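Local coordinates for esterase LipW (Mycobacterium marinum, PDB 3QH4), which probably hydrolyses ester bonds of a narrow range of substrates, as an esterase of the alpha/beta hydrolase superfamily, at residues A134-H137 / D138-V142; H225-G229 / Q230-P234; P17-R20 / A21-T24. One frame throughout, in Å; residues are numbered along the deposited sequence.

All three contacts are local, each within a continuous piece of chain. Contact 1 lies within helix 134-148 and is partly buried against the central sheet. Contact 2 starts on the last turn of helix 216-227 and lies at the surface. Contact 3 belongs to the short helix 17-20 and is partly buried, though most of its touching residues are exposed. Its centre is about 35 Å from that of contact 1, on the opposite side of the chain's centre. Regular helical bonds dominate contact 1. In contacts 2 and 3 one leucine carbonyl accepts two N-H groups, and a water bridges nearby polar atoms. The nearest atoms of contacts 1 and 2 are about 5 Å apart.

Contact 1 of 3, residues A134-H137 / D138-V142; sequences AALH and DAIEV
Leu136 sets its CG against CD1 of Ile140 one helical turn later, at 4.0 Å. The two side chains cross obliquely. Leu136 has CG anti to its own backbone N (chi1 -180°), which puts CG beside the carbonyl carbon, where CD1 of Ile140 reaches it. Ile140 extends back to meet it: CG1 lies beside the backbone N (chi1 -72°), and the extended chi2 takes CD1 on toward the leucine. On the way, CG1 of Ile140 passes 3.4 Å from O of Leu136. The same carbonyl accepts the N-H of Ile140, with Ile140 N and Leu136 O 2.9 Å apart.

Three more bonds of this i to i+4 kind join the two segments. The shortest joins Ala139 N to Ala135 O at 2.8 Å. This is the start of helix 134-148, which packs on the central sheet of the alpha/beta hydrolase fold. Ala135 touches Leu171 and Ala139 touches Leu175, so the small methyl groups face helix 167-181. Ala135 also lies near the Gly164-Ser166-Gly168 pattern, probably the nucleophile elbow. Val142 meets strands 72-79 and 118-122.

Asp138 N donates to Ala134 O at 3.0 Å. CG of Asp138 sits 3.3 Å from Ala134 O, which brings the carboxylate close to a carbonyl that cannot donate to it. OD1 is instead held by a salt bridge to Arg125 NH2, and this guanidinium nitrogen also makes a weak hydrogen bond to Ala134 O.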
loop_
_atom_site.group_PDB
_atom_site.type_symbol
_atom_site.label_atom_id
_atom_site.label_comp_id
_atom_site.label_asym_id
_atom_site.label_seq_id
_atom_site.Cartn_x
_atom_site.Cartn_y
_atom_site.Cartn_z
ATOM N N ALA A 134 10.715 6.351 10.166
ATOM C CA ALA A 134 11.774 5.739 9.356
ATOM C C ALA A 134 11.320 5.347 7.938
ATOM O O ALA A 134 11.946 5.716 6.948
ATOM C CB ALA A 134 12.401 4.527 10.097
ATOM N N ALA A 135 10.215 4.605 7.845
ATOM C CA ALA A 135 9.702 4.173 6.539
ATOM C C ALA A 135 9.299 5.370 5.685
ATOM O O ALA A 135 9.533 5.380 4.475
ATOM C CB ALA A 135 8.504 3.217 6.702
ATOM N N LEU A 136 8.665 6.374 6.289
ATOM C CA LEU A 136 8.275 7.558 5.523
ATOM C C LEU A 136 9.531 8.261 4.999
ATOM O O LEU A 136 9.587 8.667 3.839
ATOM C CB LEU A 136 7.458 8.487 6.407
ATOM C CG LEU A 136 6.970 9.762 5.740
ATOM C CD1 LEU A 136 6.168 9.464 4.429
ATOM C CD2 LEU A 136 6.136 10.498 6.773
ATOM N N HIS A 137 10.567 8.362 5.836
ATOM C CA HIS A 137 11.829 8.908 5.357
ATOM C C HIS A 137 12.374 8.131 4.161
ATOM O O HIS A 137 12.883 8.744 3.216
ATOM C CB HIS A 137 12.880 8.952 6.448
ATOM C CG HIS A 137 12.740 10.109 7.379
ATOM N ND1 HIS A 137 13.294 10.108 8.645
ATOM C CD2 HIS A 137 12.113 11.298 7.238
ATOM C CE1 HIS A 137 13.023 11.257 9.238
ATOM N NE2 HIS A 137 12.313 11.999 8.407
ATOM N N ASP A 138 12.280 6.801 4.222
ATOM C CA ASP A 138 12.751 5.949 3.124
ATOM C C ASP A 138 11.935 6.207 1.867
ATOM O O ASP A 138 12.497 6.326 0.769
ATOM C CB ASP A 138 12.647 4.463 3.499
ATOM C CG ASP A 138 13.633 4.068 4.609
ATOM O OD1 ASP A 138 14.517 4.880 4.950
ATOM O OD2 ASP A 138 13.513 2.941 5.116
ATOM N N ALA A 139 10.611 6.254 2.006
ATOM C CA ALA A 139 9.766 6.549 0.828
ATOM C C ALA A 139 10.121 7.896 0.185
ATOM O O ALA A 139 10.148 8.032 -1.044
ATOM C CB ALA A 139 8.283 6.536 1.219
ATOM N N ILE A 140 10.379 8.897 1.022
ATOM C CA ILE A 140 10.729 10.241 0.531
ATOM C C ILE A 140 12.045 10.202 -0.209
ATOM O O ILE A 140 12.187 10.804 -1.278
ATOM C CB ILE A 140 10.763 11.274 1.701
ATOM C CG1 ILE A 140 9.314 11.557 2.148
ATOM C CG2 ILE A 140 11.527 12.559 1.277
ATOM C CD1 ILE A 140 9.148 12.320 3.487
ATOM N N GLU A 141 12.992 9.458 0.352
ATOM C CA GLU A 141 14.301 9.300 -0.256
ATOM C C GLU A 141 14.158 8.699 -1.655
ATOM O O GLU A 141 14.787 9.192 -2.616
ATOM C CB GLU A 141 15.170 8.407 0.638
ATOM C CG GLU A 141 16.610 8.263 0.182
ATOM C CD GLU A 141 17.543 9.364 0.703
ATOM O OE1 GLU A 141 17.071 10.417 1.205
ATOM O OE2 GLU A 141 18.771 9.161 0.598
ATOM N N VAL A 142 13.306 7.670 -1.779
ATOM C CA VAL A 142 13.109 7.031 -3.074
ATOM C C VAL A 142 12.424 7.973 -4.045
ATOM O O VAL A 142 12.865 8.107 -5.183
ATOM C CB VAL A 142 12.365 5.675 -2.975
ATOM C CG1 VAL A 142 12.045 5.107 -4.391
ATOM C CG2 VAL A 142 13.237 4.695 -2.191
#

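Contact 2 of 3, residues H225-G229 / Q230-P234; sequences HYLAG and QTPSP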
loop_
_atom_site.group_PDB
_atom_site.type_symbol
_atom_site.label_atom_id
_atom_site.label_comp_id
_atom_site.label_asym_id
_atom_site.label_seq_id
_atom_site.Cartn_x
_atom_site.Cartn_y
_atom_site.Cartn_z
ATOM N N HIS A 225 3.140 -0.367 17.580
ATOM C CA HIS A 225 4.525 -0.668 17.159
ATOM C C HIS A 225 5.108 0.473 16.324
ATOM O O HIS A 225 6.284 0.802 16.456
ATOM C CB HIS A 225 4.623 -1.909 16.264
ATOM C CG HIS A 225 4.101 -3.163 16.879
ATOM N ND1 HIS A 225 4.352 -3.529 18.182
ATOM C CD2 HIS A 225 3.355 -4.156 16.342
ATOM C CE1 HIS A 225 3.753 -4.681 18.432
ATOM N NE2 HIS A 225 3.137 -5.079 17.332
ATOM N N TYR A 226 4.270 1.026 15.445
ATOM C CA TYR A 226 4.664 2.059 14.501
ATOM C C TYR A 226 4.948 3.381 15.199
ATOM O O TYR A 226 5.947 4.033 14.893
ATOM C CB TYR A 226 3.525 2.280 13.504
ATOM C CG TYR A 226 3.871 3.227 12.393
ATOM C CD1 TYR A 226 5.027 3.045 11.635
ATOM C CD2 TYR A 226 3.035 4.287 12.077
ATOM C CE1 TYR A 226 5.359 3.910 10.600
ATOM C CE2 TYR A 226 3.347 5.157 11.035
ATOM C CZ TYR A 226 4.493 4.945 10.280
ATOM O OH TYR A 226 4.764 5.804 9.235
ATOM N N LEU A 227 4.058 3.786 16.109
ATOM C CA LEU A 227 4.241 5.077 16.796
ATOM C C LEU A 227 5.308 5.041 17.878
ATOM O O LEU A 227 5.922 6.065 18.171
ATOM C CB LEU A 227 2.928 5.588 17.371
ATOM C CG LEU A 227 1.904 6.021 16.302
ATOM C CD1 LEU A 227 0.545 6.250 16.995
ATOM C CD2 LEU A 227 2.308 7.273 15.578
ATOM N N ALA A 228 5.509 3.872 18.466
ATOM C CA ALA A 228 6.499 3.660 19.541
ATOM C C ALA A 228 6.452 4.800 20.582
ATOM O O ALA A 228 7.482 5.440 20.884
ATOM C CB ALA A 228 7.900 3.483 18.960
ATOM N N GLY A 229 5.249 5.056 21.111
ATOM C CA GLY A 229 5.047 6.053 22.173
ATOM C C GLY A 229 4.940 7.500 21.736
ATOM O O GLY A 229 4.763 8.399 22.573
ATOM N N GLN A 230 5.115 7.753 20.441
ATOM C CA GLN A 230 4.975 9.107 19.896
ATOM C C GLN A 230 3.528 9.476 19.797
ATOM O O GLN A 230 2.670 8.625 19.499
ATOM C CB GLN A 230 5.628 9.234 18.532
ATOM C CG GLN A 230 7.151 9.040 18.629
ATOM C CD GLN A 230 7.765 8.937 17.261
ATOM O OE1 GLN A 230 8.025 9.965 16.607
ATOM N NE2 GLN A 230 7.927 7.696 16.773
ATOM N N THR A 231 3.246 10.737 20.076
ATOM C CA THR A 231 1.860 11.174 20.043
ATOM C C THR A 231 1.417 11.234 18.574
ATOM O O THR A 231 2.139 11.793 17.728
ATOM C CB THR A 231 1.698 12.520 20.749
ATOM O OG1 THR A 231 2.195 12.385 22.094
ATOM C CG2 THR A 231 0.219 12.882 20.838
ATOM N N PRO A 232 0.252 10.647 18.247
ATOM C CA PRO A 232 -0.173 10.724 16.845
ATOM C C PRO A 232 -0.406 12.148 16.403
ATOM O O PRO A 232 -0.817 12.981 17.209
ATOM C CB PRO A 232 -1.505 9.976 16.807
ATOM C CG PRO A 232 -1.849 9.631 18.174
ATOM C CD PRO A 232 -0.660 9.840 19.076
ATOM N N SER A 233 -0.162 12.407 15.124
ATOM C CA SER A 233 -0.322 13.731 14.543
ATOM C C SER A 233 -0.696 13.546 13.078
ATOM O O SER A 233 -0.658 12.423 12.581
ATOM C CB SER A 233 1.011 14.471 14.627
ATOM O OG SER A 233 1.918 13.842 13.755
ATOM N N PRO A 234 -1.077 14.637 12.381
ATOM C CA PRO A 234 -1.381 14.487 10.943
ATOM C C PRO A 234 -0.191 13.991 10.131
ATOM O O PRO A 234 -0.382 13.374 9.068
ATOM C CB PRO A 234 -1.775 15.917 10.522
ATOM C CG PRO A 234 -2.372 16.492 11.773
ATOM C CD PRO A 234 -1.465 15.971 12.884
HETATM O O HOH W 1 2.196 9.448 23.162
#
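Gln230 folds its side chain back over the end of a helix and grips the carbonyl oxygen of Leu227 twice. Gln230 N donates to Leu227 O at 2.9 Å and closes a type I' beta turn from Leu227 to Gln230. Gln230 NE2 donates to Leu227 O, also at 2.9 Å. The two donors come from opposite faces of the carbonyl plane. Neither lies on a lone pair. The backbone bond is the straighter one, with an N-H...O angle of 159° against 136° for NE2.

The glutamine torsions explain this double hold. CG lies beside the backbone N (chi1 -65°), which lays CB and CG of Gln230 along Leu227 O. CB of Gln230 passes 3.2 Å from Leu227 O. Beyond CG the chain is extended, and the final twist turns NE2 toward the oxygen. The oxygen still stands out of the amide plane. NE2 has a second acceptor in Tyr132 O, which helps fix the rotation of the amide.

CB of Leu227 lies 3.7 Å from O of Gln230. The leucine CG is beside its backbone N and chi2 is extended, with CD1 near Pro232. Leu227 CD1 meets Pro232 CB at 4.3 Å, a loose apolar touch. Ala228 and Gly229, the two central residues of the turn, both have positive phi, which at Gly229 is easy for a glycine. A water joins Gly229 O and Thr231 OG1.

Helix 216-227 ends here, and the chain enters the long loop before strand 250-255. Pro232 touches Asp199 and Arg240, Leu227 touches Ser236, and Ala228 touches Pro131. The backbone of Tyr226 is hydrogen-bonded to that of Tyr132, just ahead of helix 134-148.

Contact 3 of 3, residues P17-R20 / A21-T24; sequences PLLR and AVAT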
loop_
_atom_site.group_PDB
_atom_site.type_symbol
_atom_site.label_atom_id
_atom_site.label_comp_id
_atom_site.label_asym_id
_atom_site.label_seq_id
_atom_site.Cartn_x
_atom_site.Cartn_y
_atom_site.Cartn_z
ATOM N N PRO A 17 -17.434 -17.558 -0.918
ATOM C CA PRO A 17 -16.925 -18.909 -0.617
ATOM C C PRO A 17 -15.511 -19.174 -1.166
ATOM O O PRO A 17 -14.742 -19.879 -0.535
ATOM C CB PRO A 17 -17.938 -19.857 -1.281
ATOM C CG PRO A 17 -19.124 -19.030 -1.636
ATOM C CD PRO A 17 -18.806 -17.565 -1.471
ATOM N N LEU A 18 -15.148 -18.591 -2.295
ATOM C CA LEU A 18 -13.805 -18.845 -2.845
ATOM C C LEU A 18 -12.757 -18.233 -1.932
ATOM O O LEU A 18 -11.678 -18.802 -1.696
ATOM C CB LEU A 18 -13.659 -18.270 -4.267
ATOM C CG LEU A 18 -14.503 -18.883 -5.383
ATOM C CD1 LEU A 18 -14.430 -18.035 -6.686
ATOM C CD2 LEU A 18 -14.034 -20.311 -5.658
ATOM N N LEU A 19 -13.074 -17.062 -1.404
ATOM C CA LEU A 19 -12.163 -16.399 -0.507
ATOM C C LEU A 19 -12.188 -17.013 0.879
ATOM O O LEU A 19 -11.136 -17.184 1.497
ATOM C CB LEU A 19 -12.461 -14.889 -0.467
ATOM C CG LEU A 19 -11.535 -14.039 0.381
ATOM C CD1 LEU A 19 -10.108 -14.058 -0.150
ATOM C CD2 LEU A 19 -12.133 -12.592 0.410
ATOM N N ARG A 20 -13.375 -17.408 1.338
ATOM C CA ARG A 20 -13.544 -18.115 2.600
ATOM C C ARG A 20 -12.639 -19.339 2.709
ATOM O O ARG A 20 -12.180 -19.662 3.800
ATOM C CB ARG A 20 -14.994 -18.562 2.760
ATOM C CG ARG A 20 -15.395 -18.889 4.202
ATOM C CD ARG A 20 -16.810 -19.485 4.219
ATOM N NE ARG A 20 -17.733 -18.573 3.576
ATOM C CZ ARG A 20 -18.819 -18.931 2.888
ATOM N NH1 ARG A 20 -19.142 -20.221 2.764
ATOM N NH2 ARG A 20 -19.600 -17.992 2.339
ATOM N N ALA A 21 -12.406 -20.027 1.589
ATOM C CA ALA A 21 -11.596 -21.232 1.598
ATOM C C ALA A 21 -10.137 -20.990 1.966
ATOM O O ALA A 21 -9.469 -21.904 2.458
ATOM C CB ALA A 21 -11.688 -21.946 0.223
ATOM N N VAL A 22 -9.643 -19.770 1.737
ATOM C CA VAL A 22 -8.232 -19.420 2.021
ATOM C C VAL A 22 -8.044 -18.449 3.189
ATOM O O VAL A 22 -6.930 -18.328 3.731
ATOM C CB VAL A 22 -7.456 -18.872 0.758
ATOM C CG1 VAL A 22 -7.302 -19.960 -0.319
ATOM C CG2 VAL A 22 -8.103 -17.600 0.166
ATOM N N ALA A 23 -9.119 -17.776 3.579
ATOM C CA ALA A 23 -9.046 -16.806 4.681
ATOM C C ALA A 23 -9.427 -17.495 5.987
ATOM O O ALA A 23 -10.474 -17.208 6.571
ATOM C CB ALA A 23 -9.950 -15.614 4.386
ATOM N N THR A 24 -8.571 -18.423 6.438
ATOM C CA THR A 24 -8.948 -19.356 7.514
ATOM C C THR A 24 -8.333 -19.044 8.867
ATOM O O THR A 24 -8.607 -19.740 9.863
ATOM C CB THR A 24 -8.556 -20.770 7.123
ATOM O OG1 THR A 24 -7.159 -20.765 6.823
ATOM C CG2 THR A 24 -9.339 -21.204 5.888
HETATM O O HOH W 2 -12.691 -18.717 6.346
#
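Arg20 runs back along the short helix 17-20 toward Pro17, and the chain after the helix makes an inverse gamma turn centred on Ala23. CB of Arg20 lies 3.2 Å from Ala21 N, and CG of Arg20 is farther from Ala21 N at 4.1 Å. CG is anti to the backbone N (chi1 -161°) and the chain stays extended as far as CD. A bend at chi3 (-56°) then swings the guanidinium over Pro17, whose CA stands 4.0 Å above the plane, over its centre. NE makes a weak hydrogen bond to Val12 O, and NH2 bonds Leu15 O. These carbonyls hold the charged end beside the chain that precedes the helix.

The backbone exit is gripped by Leu19 O, which accepts from both Val22 N and Ala23 N. The Ala23 bond is nearly along the C=O axis, while Val22 N sits 53° above the carbonyl plane. Leu19 CD1 touches Val22 CG2 at 4.1 Å, and the two side chains cross at about a right angle. Both also touch Leu293, so this end of the helix rests on helix 290-293. A water donates to Arg20 O at 2.8 Å and to Ala23 O at 2.7 Å.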